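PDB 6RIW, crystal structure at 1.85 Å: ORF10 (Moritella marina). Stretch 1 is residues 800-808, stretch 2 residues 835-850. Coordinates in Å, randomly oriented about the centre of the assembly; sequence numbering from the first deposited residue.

Stretch 1, residues 800-808: VEAHASGFS
Stretch 2 (835-850) GHTFNASGMASIIKTA

Two histidines meet over a shared water: H803 NE2 and H836 NE2 lie 4.1 Å apart, too far for a direct bond, and water 3 sits 3.0 Å from NE2 of H803 and 2.9 Å from NE2 of H836. The rings are nearly perpendicular, with planes at 88° and centroids 5.6 Å apart, and both NE2 atoms lie within bonding distance of the water. The stretches belong to one chain and bury 363 Å² between them. Stretch 1 ends a strand at V800-E801 and continues as a loop to F807, the N-cap residue of the next helix; A804 (phi/psi 45/53) and G806 (90/-2) bend it through positive phi. At G806 a CB would jam against the carbonyl O of S805. Stretch 2 leaves a helix at G835 (76/-176), passes through H836-F838, with F838 at 48/-106, makes a 3-10 segment at N839-A840 and runs as a helix from S841 through A850. The register is antiparallel: CA of E801 lies 6.9 Å from CA of S845, and CA of S805 lies 6.6 Å from CA of H836.

At the helical end, the CA-to-CB bond of E801 (chi1 t, chi2 p, chi3 12°) points toward stretch 2, and the side chain meets residues one turn apart. The extended K848 (all four chi t) donates from NZ to OE1 of E801 at 2.9 Å, a salt bridge that pairs opposite charges in a buried setting. Water 1 donates to E801 OE1 (3.1 Å) and to T849 OG1 (2.9 Å); T849, chi1 m, in turn donates from OG1 to its own helix at S845 O (2.8 Å). E801 OE2 approaches OG of S845 (chi1 m) at 3.5 Å, while water 2 lies 2.9 Å from E801 OE2, 2.6 Å from A802 O and 3.2 Å from S845 OG.

Toward the other end, H803 (chi1 t, chi2 59°) starts sideways but brings its ring nearer; S841 OG lies at the ring edge, 4.3 Å from H803 CE1. S841, chi1 p, donates from OG to F838 O at 2.7 Å. In H836 (chi1 t, chi2 -33°), ND1 accepts from F838 N at 3.1 Å, and NE2, across the ring, faces stretch 1; S805 CB packs 3.6 Å from H836 NE2. S805, chi1 p, accepts at OG from F807 N (3.1 Å). F807 (m, chi2 -82°) closes the contact edge to edge with F838 (m, chi2 -73°), CE2 of F807 lying 3.9 Å from CE1 of F838.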

ATOM      1  N   VAL A 800     -13.399 -20.694 -19.534  1.00 16.86           N
ATOM      2  CA  VAL A 800     -13.322 -20.200 -18.167  1.00 16.08           C
ATOM      3  C   VAL A 800     -11.858 -20.125 -17.785  1.00 16.19           C
ATOM      4  O   VAL A 800     -11.129 -21.116 -17.911  1.00 15.71           O
ATOM      5  CB  VAL A 800     -14.079 -21.104 -17.172  1.00 18.52           C
ATOM      6  CG1 VAL A 800     -13.989 -20.518 -15.760  1.00 17.47           C
ATOM      7  CG2 VAL A 800     -15.513 -21.243 -17.582  1.00 20.05           C
ATOM      8  N   GLU A 801     -11.434 -18.951 -17.329  1.00 14.06           N
ATOM      9  CA  GLU A 801     -10.075 -18.741 -16.829  1.00 13.82           C
ATOM     10  C   GLU A 801     -10.152 -18.911 -15.318  1.00 16.92           C
ATOM     11  O   GLU A 801     -10.548 -17.999 -14.594  1.00 16.62           O
ATOM     12  CB  GLU A 801      -9.556 -17.368 -17.258  1.00 14.15           C
ATOM     13  CG  GLU A 801      -8.234 -16.944 -16.647  1.00 16.47           C
ATOM     14  CD  GLU A 801      -7.040 -17.709 -17.184  1.00 20.29           C
ATOM     15  OE1 GLU A 801      -7.189 -18.424 -18.214  1.00 21.33           O
ATOM     16  OE2 GLU A 801      -5.948 -17.587 -16.556  1.00 18.96           O
ATOM     17  N   ALA A 802      -9.846 -20.109 -14.837  1.00 15.37           N
ATOM     18  CA  ALA A 802      -9.948 -20.362 -13.403  1.00 15.99           C
ATOM     19  C   ALA A 802      -8.791 -19.696 -12.665  1.00 15.50           C
ATOM     20  O   ALA A 802      -7.723 -19.454 -13.233  1.00 14.37           O
ATOM     21  CB  ALA A 802      -9.934 -21.870 -13.128  1.00 15.52           C
ATOM     22  N   HIS A 803      -9.015 -19.393 -11.387  1.00 13.45           N
ATOM     23  CA  HIS A 803      -7.915 -18.939 -10.539  1.00 13.74           C
ATOM     24  C   HIS A 803      -6.817 -20.001 -10.483  1.00 14.78           C
ATOM     25  O   HIS A 803      -5.640 -19.703 -10.710  1.00 13.68           O
ATOM     26  CB  HIS A 803      -8.467 -18.612  -9.142  1.00 14.24           C
ATOM     27  CG  HIS A 803      -7.482 -17.962  -8.223  1.00 13.83           C
ATOM     28  ND1 HIS A 803      -6.855 -16.764  -8.515  1.00 17.92           N
ATOM     29  CD2 HIS A 803      -7.019 -18.342  -7.005  1.00 16.30           C
ATOM     30  CE1 HIS A 803      -6.038 -16.447  -7.523  1.00 15.87           C
ATOM     31  NE2 HIS A 803      -6.126 -17.381  -6.592  1.00 16.95           N
ATOM     32  N   ALA A 804      -7.205 -21.255 -10.215  1.00 13.49           N
ATOM     33  CA  ALA A 804      -6.323 -22.430 -10.242  1.00 12.31           C
ATOM     34  C   ALA A 804      -4.988 -22.172  -9.533  1.00 11.15           C
ATOM     35  O   ALA A 804      -3.908 -22.381 -10.085  1.00 13.63           O
ATOM     36  CB  ALA A 804      -6.090 -22.898 -11.672  1.00 14.84           C
ATOM     37  N   SER A 805      -5.073 -21.697  -8.294  1.00 11.11           N
ATOM     38  CA  SER A 805      -3.879 -21.293  -7.561  1.00 12.60           C
ATOM     39  C   SER A 805      -2.993 -22.474  -7.203  1.00 11.76           C
ATOM     40  O   SER A 805      -1.779 -22.308  -7.043  1.00 12.37           O
ATOM     41  CB  SER A 805      -4.283 -20.576  -6.275  1.00 14.48           C
ATOM     42  OG  SER A 805      -5.021 -21.465  -5.439  1.00 13.28           O
ATOM     43  N   GLY A 806      -3.578 -23.655  -7.015  1.00 12.44           N
ATOM     44  CA  GLY A 806      -2.807 -24.760  -6.484  1.00 12.51           C
ATOM     45  C   GLY A 806      -2.816 -24.864  -4.970  1.00 14.58           C
ATOM     46  O   GLY A 806      -2.205 -25.796  -4.427  1.00 14.78           O
ATOM     47  N   PHE A 807      -3.483 -23.937  -4.274  1.00 12.92           N
ATOM     48  CA  PHE A 807      -3.837 -24.143  -2.873  1.00 13.47           C
ATOM     49  C   PHE A 807      -5.126 -24.948  -2.829  1.00 14.99           C
ATOM     50  O   PHE A 807      -6.094 -24.596  -3.496  1.00 13.35           O
ATOM     51  CB  PHE A 807      -3.993 -22.797  -2.166  1.00 13.32           C
ATOM     52  CG  PHE A 807      -2.729 -21.987  -2.179  1.00 14.70           C
ATOM     53  CD1 PHE A 807      -1.731 -22.229  -1.242  1.00 12.98           C
ATOM     54  CD2 PHE A 807      -2.504 -21.023  -3.157  1.00 16.37           C
ATOM     55  CE1 PHE A 807      -0.556 -21.505  -1.241  1.00 12.13           C
ATOM     56  CE2 PHE A 807      -1.321 -20.292  -3.161  1.00 19.16           C
ATOM     57  CZ  PHE A 807      -0.337 -20.546  -2.196  1.00 12.72           C
ATOM     58  N   SER A 808      -5.132 -26.045  -2.059  1.00 14.82           N
ATOM     59  CA  SER A 808      -6.149 -27.073  -2.284  1.00 15.73           C
ATOM     60  C   SER A 808      -7.561 -26.564  -2.029  1.00 11.85           C
ATOM     61  O   SER A 808      -8.474 -26.890  -2.784  1.00 14.57           O
ATOM     62  CB  SER A 808      -5.863 -28.322  -1.435  1.00 18.44           C
ATOM     63  OG  SER A 808      -5.507 -27.963  -0.133  1.00 26.75           O
ATOM     64  N   GLY A 835       3.114 -19.372 -13.907  1.00 10.66           N
ATOM     65  CA  GLY A 835       3.122 -19.518 -12.452  1.00 11.52           C
ATOM     66  C   GLY A 835       2.191 -18.527 -11.740  1.00 12.97           C
ATOM     67  O   GLY A 835       1.438 -17.779 -12.351  1.00  9.96           O
ATOM     68  N   HIS A 836       2.228 -18.568 -10.403  1.00 11.51           N
ATOM     69  CA  HIS A 836       1.321 -17.790  -9.558  1.00 11.08           C
ATOM     70  C   HIS A 836       2.005 -16.471  -9.223  1.00 11.15           C
ATOM     71  O   HIS A 836       2.989 -16.459  -8.484  1.00 11.12           O
ATOM     72  CB  HIS A 836       1.002 -18.561  -8.276  1.00 10.13           C
ATOM     73  CG  HIS A 836      -0.199 -18.057  -7.539  1.00  9.82           C
ATOM     74  ND1 HIS A 836      -0.557 -16.726  -7.522  1.00  9.11           N
ATOM     75  CD2 HIS A 836      -1.146 -18.712  -6.821  1.00 12.27           C
ATOM     76  CE1 HIS A 836      -1.670 -16.577  -6.820  1.00 12.15           C
ATOM     77  NE2 HIS A 836      -2.048 -17.767  -6.378  1.00 12.47           N
ATOM     78  N   THR A 837       1.495 -15.352  -9.754  1.00 10.04           N
ATOM     79  CA  THR A 837       2.136 -14.064  -9.520  1.00 10.24           C
ATOM     80  C   THR A 837       1.416 -13.239  -8.449  1.00 11.72           C
ATOM     81  O   THR A 837       1.599 -12.017  -8.385  1.00 12.13           O
ATOM     82  CB  THR A 837       2.275 -13.286 -10.840  1.00 12.31           C
ATOM     83  OG1 THR A 837       0.975 -13.021 -11.407  1.00 12.87           O
ATOM     84  CG2 THR A 837       3.089 -14.119 -11.862  1.00 10.11           C
ATOM     85  N   PHE A 838       0.595 -13.895  -7.619  1.00 11.48           N
ATOM     86  CA  PHE A 838       0.019 -13.344  -6.397  1.00 11.93           C
ATOM     87  C   PHE A 838      -0.608 -11.961  -6.580  1.00 10.88           C
ATOM     88  O   PHE A 838      -1.699 -11.855  -7.154  1.00 10.55           O
ATOM     89  CB  PHE A 838       1.094 -13.428  -5.297  1.00 10.29           C
ATOM     90  CG  PHE A 838       1.288 -14.859  -4.868  1.00 13.32           C
ATOM     91  CD1 PHE A 838       0.294 -15.475  -4.096  1.00 10.72           C
ATOM     92  CD2 PHE A 838       2.324 -15.633  -5.386  1.00  9.60           C
ATOM     93  CE1 PHE A 838       0.404 -16.837  -3.766  1.00 10.58           C
ATOM     94  CE2 PHE A 838       2.429 -17.014  -5.069  1.00 11.28           C
ATOM     95  CZ  PHE A 838       1.472 -17.597  -4.270  1.00 10.18           C
ATOM     96  N   ASN A 839       0.028 -10.888  -6.105  1.00 10.15           N
ATOM     97  CA  ASN A 839      -0.681  -9.601  -6.212  1.00 13.04           C
ATOM     98  C   ASN A 839      -0.862  -9.130  -7.653  1.00 12.10           C
ATOM     99  O   ASN A 839      -1.711  -8.264  -7.910  1.00 13.81           O
ATOM    100  CB  ASN A 839       0.046  -8.540  -5.388  1.00 12.11           C
ATOM    101  CG  ASN A 839      -0.006  -8.859  -3.909  1.00 16.68           C
ATOM    102  OD1 ASN A 839      -1.079  -9.053  -3.370  1.00 19.19           O
ATOM    103  ND2 ASN A 839       1.154  -8.941  -3.254  1.00 18.24           N
ATOM    104  N   ALA A 840      -0.096  -9.658  -8.596  1.00 11.96           N
ATOM    105  CA  ALA A 840      -0.311  -9.345 -10.002  1.00 10.42           C
ATOM    106  C   ALA A 840      -1.130 -10.410 -10.738  1.00 11.53           C
ATOM    107  O   ALA A 840      -1.297 -10.311 -11.961  1.00 14.52           O
ATOM    108  CB  ALA A 840       1.056  -9.156 -10.691  1.00 11.44           C
ATOM    109  N   SER A 841      -1.624 -11.445 -10.042  1.00 11.64           N
ATOM    110  CA  SER A 841      -2.196 -12.596 -10.753  1.00 11.51           C
ATOM    111  C   SER A 841      -3.437 -12.229 -11.558  1.00 11.83           C
ATOM    112  O   SER A 841      -3.700 -12.840 -12.600  1.00 11.56           O
ATOM    113  CB  SER A 841      -2.549 -13.730  -9.778  1.00 13.10           C
ATOM    114  OG  SER A 841      -3.375 -13.256  -8.727  1.00 15.25           O
ATOM    115  N   GLY A 842      -4.232 -11.269 -11.089  1.00 11.85           N
ATOM    116  CA  GLY A 842      -5.386 -10.849 -11.883  1.00 12.35           C
ATOM    117  C   GLY A 842      -5.004 -10.259 -13.228  1.00 12.83           C
ATOM    118  O   GLY A 842      -5.743 -10.412 -14.212  1.00 11.89           O
ATOM    119  N   MET A 843      -3.852  -9.585 -13.298  1.00  8.70           N
ATOM    120  CA  MET A 843      -3.417  -9.002 -14.569  1.00 12.48           C
ATOM    121  C   MET A 843      -2.994 -10.084 -15.565  1.00 12.96           C
ATOM    122  O   MET A 843      -3.329  -9.998 -16.754  1.00 11.64           O
ATOM    123  CB  MET A 843      -2.279  -8.007 -14.334  1.00 11.51           C
ATOM    124  CG  MET A 843      -1.982  -7.090 -15.520  1.00 14.82           C
ATOM    125  SD  MET A 843      -3.405  -6.100 -16.018  1.00 18.87           S
ATOM    126  CE  MET A 843      -3.474  -4.934 -14.636  1.00 14.90           C
ATOM    127  N   ALA A 844      -2.266 -11.110 -15.109  1.00 10.30           N
ATOM    128  CA  ALA A 844      -1.930 -12.219 -15.997  1.00 11.64           C
ATOM    129  C   ALA A 844      -3.179 -12.845 -16.614  1.00 11.52           C
ATOM    130  O   ALA A 844      -3.204 -13.134 -17.819  1.00 12.59           O
ATOM    131  CB  ALA A 844      -1.129 -13.293 -15.246  1.00 11.16           C
ATOM    132  N   SER A 845      -4.214 -13.081 -15.804  1.00 10.46           N
ATOM    133  CA  SER A 845      -5.441 -13.697 -16.324  1.00 12.18           C
ATOM    134  C   SER A 845      -6.155 -12.787 -17.314  1.00 13.74           C
ATOM    135  O   SER A 845      -6.678 -13.258 -18.335  1.00 12.45           O
ATOM    136  CB  SER A 845      -6.397 -14.026 -15.183  1.00 14.09           C
ATOM    137  OG  SER A 845      -5.801 -14.910 -14.261  1.00 18.33           O
ATOM    138  N   ILE A 846      -6.258 -11.497 -16.988  1.00 13.12           N
ATOM    139  CA  ILE A 846      -6.944 -10.563 -17.885  1.00 12.06           C
ATOM    140  C   ILE A 846      -6.209 -10.471 -19.212  1.00 12.02           C
ATOM    141  O   ILE A 846      -6.825 -10.499 -20.290  1.00 13.52           O
ATOM    142  CB  ILE A 846      -7.081  -9.184 -17.215  1.00 10.49           C
ATOM    143  CG1 ILE A 846      -8.194  -9.229 -16.157  1.00 12.76           C
ATOM    144  CG2 ILE A 846      -7.376  -8.089 -18.279  1.00 15.52           C
ATOM    145  CD1 ILE A 846      -8.308  -7.937 -15.296  1.00 11.44           C
ATOM    146  N   ILE A 847      -4.879 -10.390 -19.170  1.00 11.50           N
ATOM    147  CA  ILE A 847      -4.135 -10.196 -20.414  1.00 10.31           C
ATOM    148  C   ILE A 847      -4.165 -11.457 -21.282  1.00 14.20           C
ATOM    149  O   ILE A 847      -4.348 -11.365 -22.508  1.00 12.54           O
ATOM    150  CB  ILE A 847      -2.701  -9.739 -20.112  1.00 11.42           C
ATOM    151  CG1 ILE A 847      -2.766  -8.296 -19.581  1.00 12.85           C
ATOM    152  CG2 ILE A 847      -1.803  -9.839 -21.391  1.00 15.08           C
ATOM    153  CD1 ILE A 847      -1.402  -7.679 -19.312  1.00 12.36           C
ATOM    154  N   LYS A 848      -3.990 -12.648 -20.680  1.00 11.13           N
ATOM    155  CA  LYS A 848      -4.192 -13.882 -21.444  1.00 12.93           C
ATOM    156  C   LYS A 848      -5.554 -13.875 -22.138  1.00 14.55           C
ATOM    157  O   LYS A 848      -5.667 -14.179 -23.337  1.00 13.45           O
ATOM    158  CB  LYS A 848      -4.103 -15.116 -20.542  1.00 14.88           C
ATOM    159  CG  LYS A 848      -4.591 -16.397 -21.256  1.00 16.29           C
ATOM    160  CD  LYS A 848      -4.624 -17.629 -20.343  1.00 15.20           C
ATOM    161  CE  LYS A 848      -5.415 -18.793 -20.958  1.00 21.24           C
ATOM    162  NZ  LYS A 848      -5.525 -19.947 -20.017  1.00 19.01           N
ATOM    163  N   THR A 849      -6.598 -13.570 -21.371  1.00 10.65           N
ATOM    164  CA  THR A 849      -7.965 -13.618 -21.885  1.00 12.82           C
ATOM    165  C   THR A 849      -8.179 -12.568 -22.966  1.00 16.64           C
ATOM    166  O   THR A 849      -8.772 -12.856 -24.018  1.00 15.29           O
ATOM    167  CB  THR A 849      -8.947 -13.421 -20.734  1.00 12.39           C
ATOM    168  OG1 THR A 849      -8.766 -14.458 -19.759  1.00 12.12           O
ATOM    169  CG2 THR A 849     -10.396 -13.432 -21.221  1.00 11.35           C
ATOM    170  N   ALA A 850      -7.686 -11.345 -22.737  1.00 11.75           N
ATOM    171  CA  ALA A 850      -7.822 -10.303 -23.757  1.00 14.99           C
ATOM    172  C   ALA A 850      -7.077 -10.662 -25.042  1.00 17.77           C
ATOM    173  O   ALA A 850      -7.576 -10.396 -26.140  1.00 16.66           O
ATOM    174  CB  ALA A 850      -7.326  -8.964 -23.215  1.00 13.31           C
TER
HETATM  175  O   HOH W   1      -8.513 -17.189 -20.726  1.00 19.92           O
HETATM  176  O   HOH W   2      -5.602 -18.038 -13.753  1.00 21.13           O
HETATM  177  O   HOH W   3      -4.151 -17.793  -4.416  1.00 14.59           O